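Local coordinates for protein ribonuclease S-3 (Pyrus pyrifolia, PDB 1IQQ) that cleaves RNA as a T2-family ribonuclease of the pear pistil and takes part in gametophytic self-incompatibility, the rejection of self pollen, at residues T20-G34 with L64-K76. Numbering follows the deposited sequence.
Sequences TLCKDPPDKLFTVHG and LEIIWPNVFDRTK
V32 and W68 meet where, in this RNase T2 fold, the strand carrying the catalytic proton donor H33 runs past the C-terminal end of helix 58-67. Apolar packing comes first: V32 CG1 stands over the centre of the six-membered ring of W68, 3.5 Å from its centroid, a CH-pi contact, with chi1 at 175° setting CG1, opposite the backbone N, over the ring. The other branch, CG2, rests on I67 CG2. F80 and W81 of helix 77-89 also meet the indole, and an alanine in place of W68 would probably open a gap beneath V32 CG1 and leave the water on H33 O without its N-H donor. At the far end, T20 CG2 and the disulfide sulfur C22 SG approach the F72 ring, SG obliquely at 4.3 Å from its centroid.

Three direct hydrogen bonds tie the segments. V32 N points almost straight at I67 O (2.9 Å, 173°), and K23 N donates to F72 O. D24 OD2 takes the backbone N-H of R74 at 2.7 Å, the donor coming in almost in line with the C-O bond.

Waters fill in between: one joins D24 O to V71 O, and another joins D24 OD2 to N70 O. N70 and V71, whose carbonyls take these waters, probably help to bind the RNA. At the backbone carbonyl of H33, a water lying in the indole plane accepts from W68 NE1 (3.1 Å) and donates to H33 O (2.6 Å).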
ATOM      1  N   THR A  20      -6.607 -10.259 -15.110  1.00 28.46           N
ATOM      2  CA  THR A  20      -7.861  -9.944 -14.414  1.00 26.48           C
ATOM      3  C   THR A  20      -8.213  -8.501 -14.718  1.00 22.40           C
ATOM      4  O   THR A  20      -7.490  -7.552 -14.467  1.00 24.64           O
ATOM      5  CB  THR A  20      -7.821 -10.193 -12.901  1.00 28.79           C
ATOM      6  OG1 THR A  20      -7.574 -11.594 -12.657  1.00 28.89           O
ATOM      7  CG2 THR A  20      -9.146  -9.812 -12.278  1.00 25.66           C
ATOM      8  N   LEU A  21      -9.349  -8.391 -15.342  1.00 25.31           N
ATOM      9  CA  LEU A  21      -9.840  -7.110 -15.737  1.00 17.75           C
ATOM     10  C   LEU A  21     -10.359  -6.311 -14.512  1.00 18.30           C
ATOM     11  O   LEU A  21     -10.891  -6.923 -13.605  1.00 21.15           O
ATOM     12  CB  LEU A  21     -11.003  -7.414 -16.665  1.00 19.96           C
ATOM     13  CG  LEU A  21     -11.756  -6.263 -17.259  1.00 22.24           C
ATOM     14  CD1 LEU A  21     -11.058  -5.872 -18.505  1.00 26.98           C
ATOM     15  CD2 LEU A  21     -13.193  -6.647 -17.589  1.00 29.73           C
ATOM     16  N   CYS A  22     -10.164  -4.992 -14.466  1.00 12.06           N
ATOM     17  CA  CYS A  22     -10.828  -4.134 -13.458  1.00 12.05           C
ATOM     18  C   CYS A  22     -12.189  -3.845 -14.074  1.00 13.53           C
ATOM     19  O   CYS A  22     -12.250  -3.225 -15.127  1.00 15.71           O
ATOM     20  CB  CYS A  22     -10.093  -2.804 -13.291  1.00 13.73           C
ATOM     21  SG  CYS A  22      -8.579  -3.137 -12.324  1.00 13.96           S
ATOM     22  N   LYS A  23     -13.275  -4.260 -13.418  1.00 13.87           N
ATOM     23  CA  LYS A  23     -14.609  -4.048 -13.978  1.00 13.06           C
ATOM     24  C   LYS A  23     -15.011  -2.578 -13.770  1.00 11.12           C
ATOM     25  O   LYS A  23     -15.902  -2.030 -14.454  1.00 14.64           O
ATOM     26  CB  LYS A  23     -15.629  -4.989 -13.293  1.00 13.11           C
ATOM     27  CG  LYS A  23     -15.472  -6.489 -13.474  1.00 21.60           C
ATOM     28  CD  LYS A  23     -16.576  -7.168 -12.662  1.00 26.19           C
ATOM     29  CE  LYS A  23     -16.650  -8.658 -12.879  1.00 30.99           C
ATOM     30  NZ  LYS A  23     -16.891  -8.994 -14.298  1.00 28.77           N
ATOM     31  N   ASP A  24     -14.377  -1.915 -12.786  1.00 11.81           N
ATOM     32  CA  ASP A  24     -14.684  -0.524 -12.498  1.00 11.76           C
ATOM     33  C   ASP A  24     -13.497   0.335 -13.057  1.00 13.32           C
ATOM     34  O   ASP A  24     -12.332  -0.099 -13.003  1.00 13.65           O
ATOM     35  CB  ASP A  24     -14.776  -0.297 -10.963  1.00 16.37           C
ATOM     36  CG  ASP A  24     -15.743  -1.260 -10.268  1.00 20.36           C
ATOM     37  OD1 ASP A  24     -16.854  -1.482 -10.787  1.00 17.88           O
ATOM     38  OD2 ASP A  24     -15.380  -1.815  -9.202  1.00 18.88           O
ATOM     39  N   PRO A  25     -13.774   1.528 -13.591  1.00 12.26           N
ATOM     40  CA  PRO A  25     -12.692   2.363 -14.141  1.00 12.43           C
ATOM     41  C   PRO A  25     -11.770   2.872 -13.027  1.00 11.34           C
ATOM     42  O   PRO A  25     -12.248   3.435 -12.055  1.00 12.11           O
ATOM     43  CB  PRO A  25     -13.440   3.457 -14.861  1.00 14.94           C
ATOM     44  CG  PRO A  25     -14.723   3.605 -13.989  1.00 15.96           C
ATOM     45  CD  PRO A  25     -15.079   2.215 -13.574  1.00 16.42           C
ATOM     46  N   PRO A  26     -10.454   2.665 -13.159  1.00 11.35           N
ATOM     47  CA  PRO A  26      -9.555   3.137 -12.103  1.00 10.50           C
ATOM     48  C   PRO A  26      -9.342   4.615 -12.120  1.00 10.57           C
ATOM     49  O   PRO A  26      -9.428   5.270 -13.159  1.00 13.35           O
ATOM     50  CB  PRO A  26      -8.255   2.363 -12.392  1.00 10.47           C
ATOM     51  CG  PRO A  26      -8.287   2.289 -13.939  1.00 11.44           C
ATOM     52  CD  PRO A  26      -9.746   1.828 -14.134  1.00 11.16           C
ATOM     53  N   ASP A  27      -8.969   5.135 -10.964  1.00  9.59           N
ATOM     54  CA  ASP A  27      -8.605   6.519 -10.836  1.00  9.36           C
ATOM     55  C   ASP A  27      -7.068   6.604 -10.929  1.00  9.22           C
ATOM     56  O   ASP A  27      -6.361   5.608 -10.697  1.00  9.57           O
ATOM     57  CB  ASP A  27      -8.979   7.086  -9.457  1.00 11.07           C
ATOM     58  CG  ASP A  27     -10.482   7.222  -9.288  1.00 16.10           C
ATOM     59  OD1 ASP A  27     -10.981   7.020  -8.160  1.00 17.07           O
ATOM     60  OD2 ASP A  27     -11.178   7.544 -10.276  1.00 15.48           O
ATOM     61  N   LYS A  28      -6.585   7.805 -11.218  1.00  9.73           N
ATOM     62  CA  LYS A  28      -5.109   7.986 -11.245  1.00  9.06           C
ATOM     63  C   LYS A  28      -4.665   8.379  -9.822  1.00  7.94           C
ATOM     64  O   LYS A  28      -4.103   9.463  -9.556  1.00  8.41           O
ATOM     65  CB  LYS A  28      -4.766   9.086 -12.264  1.00 11.18           C
ATOM     66  CG  LYS A  28      -4.997   8.591 -13.722  1.00 12.24           C
ATOM     67  CD  LYS A  28      -4.496   9.579 -14.798  1.00 14.72           C
ATOM     68  CE  LYS A  28      -4.885   9.076 -16.188  1.00 20.75           C
ATOM     69  NZ  LYS A  28      -4.615  10.109 -17.251  1.00 22.30           N
ATOM     70  N   LEU A  29      -4.885   7.429  -8.911  1.00  7.54           N
ATOM     71  CA  LEU A  29      -4.646   7.628  -7.500  1.00  7.89           C
ATOM     72  C   LEU A  29      -4.027   6.389  -6.853  1.00  7.07           C
ATOM     73  O   LEU A  29      -4.269   5.261  -7.282  1.00  7.26           O
ATOM     74  CB  LEU A  29      -5.974   7.874  -6.739  1.00  9.21           C
ATOM     75  CG  LEU A  29      -6.592   9.249  -7.048  1.00  7.41           C
ATOM     76  CD1 LEU A  29      -8.003   9.327  -6.466  1.00 10.35           C
ATOM     77  CD2 LEU A  29      -5.770  10.351  -6.466  1.00  8.60           C
ATOM     78  N   PHE A  30      -3.248   6.662  -5.798  1.00  5.92           N
ATOM     79  CA  PHE A  30      -2.740   5.574  -4.926  1.00  5.32           C
ATOM     80  C   PHE A  30      -3.766   5.379  -3.802  1.00  7.96           C
ATOM     81  O   PHE A  30      -4.067   6.349  -3.119  1.00  8.91           O
ATOM     82  CB  PHE A  30      -1.389   6.004  -4.288  1.00  6.20           C
ATOM     83  CG  PHE A  30      -0.161   5.689  -5.146  1.00  5.75           C
ATOM     84  CD1 PHE A  30       0.362   6.592  -6.078  1.00  5.42           C
ATOM     85  CD2 PHE A  30       0.486   4.482  -4.970  1.00  5.84           C
ATOM     86  CE1 PHE A  30       1.525   6.289  -6.808  1.00  6.26           C
ATOM     87  CE2 PHE A  30       1.631   4.156  -5.675  1.00  6.12           C
ATOM     88  CZ  PHE A  30       2.144   5.062  -6.586  1.00  6.45           C
ATOM     89  N   THR A  31      -4.267   4.170  -3.682  1.00  6.03           N
ATOM     90  CA  THR A  31      -5.120   3.817  -2.555  1.00  6.04           C
ATOM     91  C   THR A  31      -4.490   2.624  -1.856  1.00  7.03           C
ATOM     92  O   THR A  31      -3.463   2.036  -2.285  1.00  6.88           O
ATOM     93  CB  THR A  31      -6.577   3.525  -2.975  1.00  7.00           C
ATOM     94  OG1 THR A  31      -6.644   2.616  -4.074  1.00  6.75           O
ATOM     95  CG2 THR A  31      -7.230   4.888  -3.396  1.00  8.34           C
ATOM     96  N   VAL A  32      -5.061   2.198  -0.721  1.00  6.61           N
ATOM     97  CA  VAL A  32      -4.439   1.160   0.024  1.00  4.71           C
ATOM     98  C   VAL A  32      -4.481  -0.255  -0.549  1.00  7.65           C
ATOM     99  O   VAL A  32      -5.502  -0.672  -1.140  1.00  7.73           O
ATOM    100  CB  VAL A  32      -5.087   1.148   1.471  1.00  5.96           C
ATOM    101  CG1 VAL A  32      -4.536  -0.080   2.310  1.00  7.90           C
ATOM    102  CG2 VAL A  32      -4.832   2.496   2.203  1.00  9.17           C
ATOM    103  N   HIS A  33      -3.330  -0.957  -0.497  1.00  7.36           N
ATOM    104  CA  HIS A  33      -3.274  -2.379  -0.862  1.00  6.20           C
ATOM    105  C   HIS A  33      -3.127  -3.252   0.373  1.00  8.66           C
ATOM    106  O   HIS A  33      -3.598  -4.390   0.396  1.00 14.61           O
ATOM    107  CB  HIS A  33      -2.103  -2.655  -1.795  1.00  7.03           C
ATOM    108  CG  HIS A  33      -1.899  -4.097  -2.142  1.00 14.40           C
ATOM    109  ND1 HIS A  33      -2.620  -4.745  -3.127  1.00 21.81           N
ATOM    110  CD2 HIS A  33      -1.052  -5.018  -1.630  1.00 17.70           C
ATOM    111  CE1 HIS A  33      -2.227  -6.005  -3.208  1.00 15.98           C
ATOM    112  NE2 HIS A  33      -1.274  -6.199  -2.311  1.00 22.45           N
ATOM    113  N   GLY A  34      -2.435  -2.788   1.405  1.00  5.82           N
ATOM    114  CA  GLY A  34      -2.357  -3.588   2.598  1.00  7.07           C
ATOM    115  C   GLY A  34      -1.699  -2.872   3.750  1.00  6.21           C
ATOM    116  O   GLY A  34      -0.947  -1.887   3.576  1.00  7.30           O
ATOM    117  N   LEU A  64     -13.704   3.196   3.588  1.00  9.17           N
ATOM    118  CA  LEU A  64     -12.862   2.202   2.926  1.00  8.83           C
ATOM    119  C   LEU A  64     -13.192   2.096   1.424  1.00  9.74           C
ATOM    120  O   LEU A  64     -12.327   1.754   0.643  1.00  9.14           O
ATOM    121  CB  LEU A  64     -13.051   0.823   3.558  1.00  7.52           C
ATOM    122  CG  LEU A  64     -12.595   0.787   5.022  1.00  6.22           C
ATOM    123  CD1 LEU A  64     -12.896  -0.603   5.626  1.00  9.83           C
ATOM    124  CD2 LEU A  64     -11.070   0.994   5.166  1.00 10.42           C
ATOM    125  N   GLU A  65     -14.448   2.387   1.001  1.00 10.78           N
ATOM    126  CA  GLU A  65     -14.760   2.374  -0.429  1.00  8.10           C
ATOM    127  C   GLU A  65     -13.876   3.368  -1.184  1.00 10.40           C
ATOM    128  O   GLU A  65     -13.601   3.161  -2.357  1.00 11.47           O
ATOM    129  CB  GLU A  65     -16.263   2.748  -0.647  1.00 10.24           C
ATOM    130  CG  GLU A  65     -17.205   1.633  -0.350  1.00 12.29           C
ATOM    131  CD  GLU A  65     -18.670   2.072  -0.401  1.00 19.27           C
ATOM    132  OE1 GLU A  65     -19.513   1.158  -0.338  1.00 22.35           O
ATOM    133  OE2 GLU A  65     -18.962   3.300  -0.472  1.00 19.81           O
ATOM    134  N   ILE A  66     -13.511   4.443  -0.491  1.00  8.96           N
ATOM    135  CA  ILE A  66     -12.676   5.501  -1.055  1.00 10.67           C
ATOM    136  C   ILE A  66     -11.187   5.285  -0.847  1.00 11.15           C
ATOM    137  O   ILE A  66     -10.417   5.521  -1.788  1.00 12.61           O
ATOM    138  CB  ILE A  66     -13.088   6.893  -0.470  1.00 10.36           C
ATOM    139  CG1 ILE A  66     -14.526   7.190  -0.895  1.00 13.84           C
ATOM    140  CG2 ILE A  66     -12.103   8.052  -0.929  1.00 11.73           C
ATOM    141  CD1 ILE A  66     -15.136   8.356  -0.074  1.00 20.57           C
ATOM    142  N   ILE A  67     -10.801   4.764   0.319  1.00  8.52           N
ATOM    143  CA  ILE A  67      -9.364   4.700   0.678  1.00  8.65           C
ATOM    144  C   ILE A  67      -8.828   3.320   0.421  1.00  7.66           C
ATOM    145  O   ILE A  67      -7.596   3.174   0.171  1.00  9.13           O
ATOM    146  CB  ILE A  67      -9.205   5.057   2.200  1.00  9.52           C
ATOM    147  CG1 ILE A  67      -9.452   6.559   2.376  1.00 10.77           C
ATOM    148  CG2 ILE A  67      -7.784   4.695   2.729  1.00 13.23           C
ATOM    149  CD1 ILE A  67      -9.663   6.904   3.836  1.00 15.76           C
ATOM    150  N   TRP A  68      -9.663   2.313   0.427  1.00  7.33           N
ATOM    151  CA  TRP A  68      -9.205   0.926   0.259  1.00  7.33           C
ATOM    152  C   TRP A  68     -10.159   0.104  -0.612  1.00  6.37           C
ATOM    153  O   TRP A  68     -10.604  -0.963  -0.243  1.00  7.36           O
ATOM    154  CB  TRP A  68      -9.048   0.221   1.623  1.00  9.24           C
ATOM    155  CG  TRP A  68      -8.183  -1.033   1.611  1.00  8.38           C
ATOM    156  CD1 TRP A  68      -7.813  -1.784   0.528  1.00  7.91           C
ATOM    157  CD2 TRP A  68      -7.565  -1.632   2.758  1.00  7.60           C
ATOM    158  NE1 TRP A  68      -6.961  -2.838   0.951  1.00  7.65           N
ATOM    159  CE2 TRP A  68      -6.814  -2.746   2.311  1.00  6.83           C
ATOM    160  CE3 TRP A  68      -7.579  -1.318   4.132  1.00 10.83           C
ATOM    161  CZ2 TRP A  68      -6.080  -3.546   3.194  1.00  9.19           C
ATOM    162  CZ3 TRP A  68      -6.846  -2.106   5.035  1.00  9.01           C
ATOM    163  CH2 TRP A  68      -6.095  -3.213   4.549  1.00  7.40           C
ATOM    164  N   PRO A  69     -10.464   0.615  -1.826  1.00  6.86           N
ATOM    165  CA  PRO A  69     -11.366  -0.191  -2.689  1.00  8.15           C
ATOM    166  C   PRO A  69     -10.717  -1.460  -3.232  1.00  9.37           C
ATOM    167  O   PRO A  69      -9.510  -1.554  -3.367  1.00  9.62           O
ATOM    168  CB  PRO A  69     -11.642   0.760  -3.869  1.00  8.83           C
ATOM    169  CG  PRO A  69     -10.317   1.610  -3.925  1.00 10.31           C
ATOM    170  CD  PRO A  69     -10.099   1.902  -2.461  1.00  8.78           C
ATOM    171  N   ASN A  70     -11.537  -2.467  -3.557  1.00  9.18           N
ATOM    172  CA  ASN A  70     -11.107  -3.635  -4.336  1.00  8.43           C
ATOM    173  C   ASN A  70     -11.260  -3.039  -5.747  1.00 10.77           C
ATOM    174  O   ASN A  70     -12.378  -2.840  -6.253  1.00 12.61           O
ATOM    175  CB  ASN A  70     -12.140  -4.788  -4.167  1.00 11.60           C
ATOM    176  CG  ASN A  70     -11.850  -5.944  -5.051  1.00 17.92           C
ATOM    177  OD1 ASN A  70     -11.151  -5.813  -6.047  1.00 21.06           O
ATOM    178  ND2 ASN A  70     -12.451  -7.085  -4.740  1.00 19.39           N
ATOM    179  N   VAL A  71     -10.135  -2.687  -6.360  1.00 10.70           N
ATOM    180  CA  VAL A  71     -10.141  -2.049  -7.654  1.00 11.32           C
ATOM    181  C   VAL A  71     -10.653  -2.918  -8.794  1.00 10.51           C
ATOM    182  O   VAL A  71     -11.052  -2.370  -9.833  1.00 14.24           O
ATOM    183  CB  VAL A  71      -8.707  -1.535  -8.011  1.00 13.47           C
ATOM    184  CG1 VAL A  71      -8.289  -0.511  -6.983  1.00 14.18           C
ATOM    185  CG2 VAL A  71      -7.731  -2.666  -8.059  1.00 13.35           C
ATOM    186  N   PHE A  72     -10.644  -4.224  -8.622  1.00 13.36           N
ATOM    187  CA  PHE A  72     -11.106  -5.129  -9.689  1.00 12.89           C
ATOM    188  C   PHE A  72     -12.634  -5.211  -9.732  1.00 16.37           C
ATOM    189  O   PHE A  72     -13.217  -5.334 -10.846  1.00 14.79           O
ATOM    190  CB  PHE A  72     -10.523  -6.535  -9.469  1.00 14.65           C
ATOM    191  CG  PHE A  72      -9.021  -6.547  -9.568  1.00 17.56           C
ATOM    192  CD1 PHE A  72      -8.415  -6.656 -10.821  1.00 19.63           C
ATOM    193  CD2 PHE A  72      -8.238  -6.380  -8.457  1.00 24.48           C
ATOM    194  CE1 PHE A  72      -7.039  -6.588 -10.972  1.00 22.85           C
ATOM    195  CE2 PHE A  72      -6.820  -6.303  -8.582  1.00 21.59           C
ATOM    196  CZ  PHE A  72      -6.237  -6.406  -9.849  1.00 21.42           C
ATOM    197  N   ASP A  73     -13.294  -5.110  -8.579  1.00 13.00           N
ATOM    198  CA  ASP A  73     -14.775  -5.237  -8.539  1.00 11.42           C
ATOM    199  C   ASP A  73     -15.229  -4.766  -7.163  1.00 14.69           C
ATOM    200  O   ASP A  73     -15.084  -5.522  -6.163  1.00 13.33           O
ATOM    201  CB  ASP A  73     -15.161  -6.690  -8.782  1.00 14.77           C
ATOM    202  CG  ASP A  73     -16.677  -6.911  -8.870  1.00 18.64           C
ATOM    203  OD1 ASP A  73     -17.446  -5.978  -8.614  1.00 17.26           O
ATOM    204  OD2 ASP A  73     -17.044  -8.052  -9.189  1.00 23.74           O
ATOM    205  N   ARG A  74     -15.748  -3.549  -7.134  1.00 14.03           N
ATOM    206  CA  ARG A  74     -16.201  -2.964  -5.877  1.00 13.82           C
ATOM    207  C   ARG A  74     -17.350  -3.746  -5.208  1.00 16.67           C
ATOM    208  O   ARG A  74     -17.590  -3.602  -4.002  1.00 16.53           O
ATOM    209  CB  ARG A  74     -16.599  -1.512  -6.075  1.00 16.85           C
ATOM    210  CG  ARG A  74     -17.886  -1.292  -6.877  1.00 19.87           C
ATOM    211  CD  ARG A  74     -18.238   0.190  -6.893  1.00 24.20           C
ATOM    212  NE  ARG A  74     -18.055   0.729  -5.548  1.00 36.98           N
ATOM    213  CZ  ARG A  74     -17.830   2.012  -5.248  1.00 41.45           C
ATOM    214  NH1 ARG A  74     -17.762   2.952  -6.207  1.00 45.60           N
ATOM    215  NH2 ARG A  74     -17.637   2.350  -3.978  1.00 37.58           N
ATOM    216  N   THR A  75     -18.072  -4.560  -5.974  1.00 16.91           N
ATOM    217  CA  THR A  75     -19.115  -5.380  -5.360  1.00 18.62           C
ATOM    218  C   THR A  75     -18.534  -6.475  -4.465  1.00 19.03           C
ATOM    219  O   THR A  75     -19.295  -7.088  -3.696  1.00 20.11           O
ATOM    220  CB  THR A  75     -20.048  -6.101  -6.421  1.00 14.95           C
ATOM    221  OG1 THR A  75     -19.335  -7.041  -7.199  1.00 21.82           O
ATOM    222  CG2 THR A  75     -20.686  -5.103  -7.293  1.00 18.42           C
ATOM    223  N   LYS A  76     -17.215  -6.750  -4.548  1.00 15.42           N
ATOM    224  CA  LYS A  76     -16.553  -7.774  -3.737  1.00 16.11           C
ATOM    225  C   LYS A  76     -15.806  -7.120  -2.553  1.00 13.31           C
ATOM    226  O   LYS A  76     -15.029  -7.809  -1.880  1.00 16.89           O
ATOM    227  CB  LYS A  76     -15.532  -8.593  -4.571  1.00 19.50           C
ATOM    228  CG  LYS A  76     -16.088  -9.327  -5.835  1.00 23.75           C
ATOM    229  CD  LYS A  76     -14.896 -10.179  -6.446  1.00 29.98           C
ATOM    230  CE  LYS A  76     -15.240 -10.995  -7.707  1.00 33.22           C
ATOM    231  NZ  LYS A  76     -16.472 -11.880  -7.544  1.00 33.39           N
TER
HETATM  232  O   HOH W   1     -10.742   0.178 -10.798  1.00 14.87           O
HETATM  233  O   HOH W   2     -13.512  -0.773  -7.692  1.00 19.01           O
HETATM  234  O   HOH W   3     -18.490  -3.477 -10.041  1.00 23.34           O
HETATM  235  O   HOH W   4      -7.223   0.170  -3.067  1.00 10.14           O
HETATM  236  O   HOH W   5      -5.822  -5.176  -0.745  1.00 13.60           O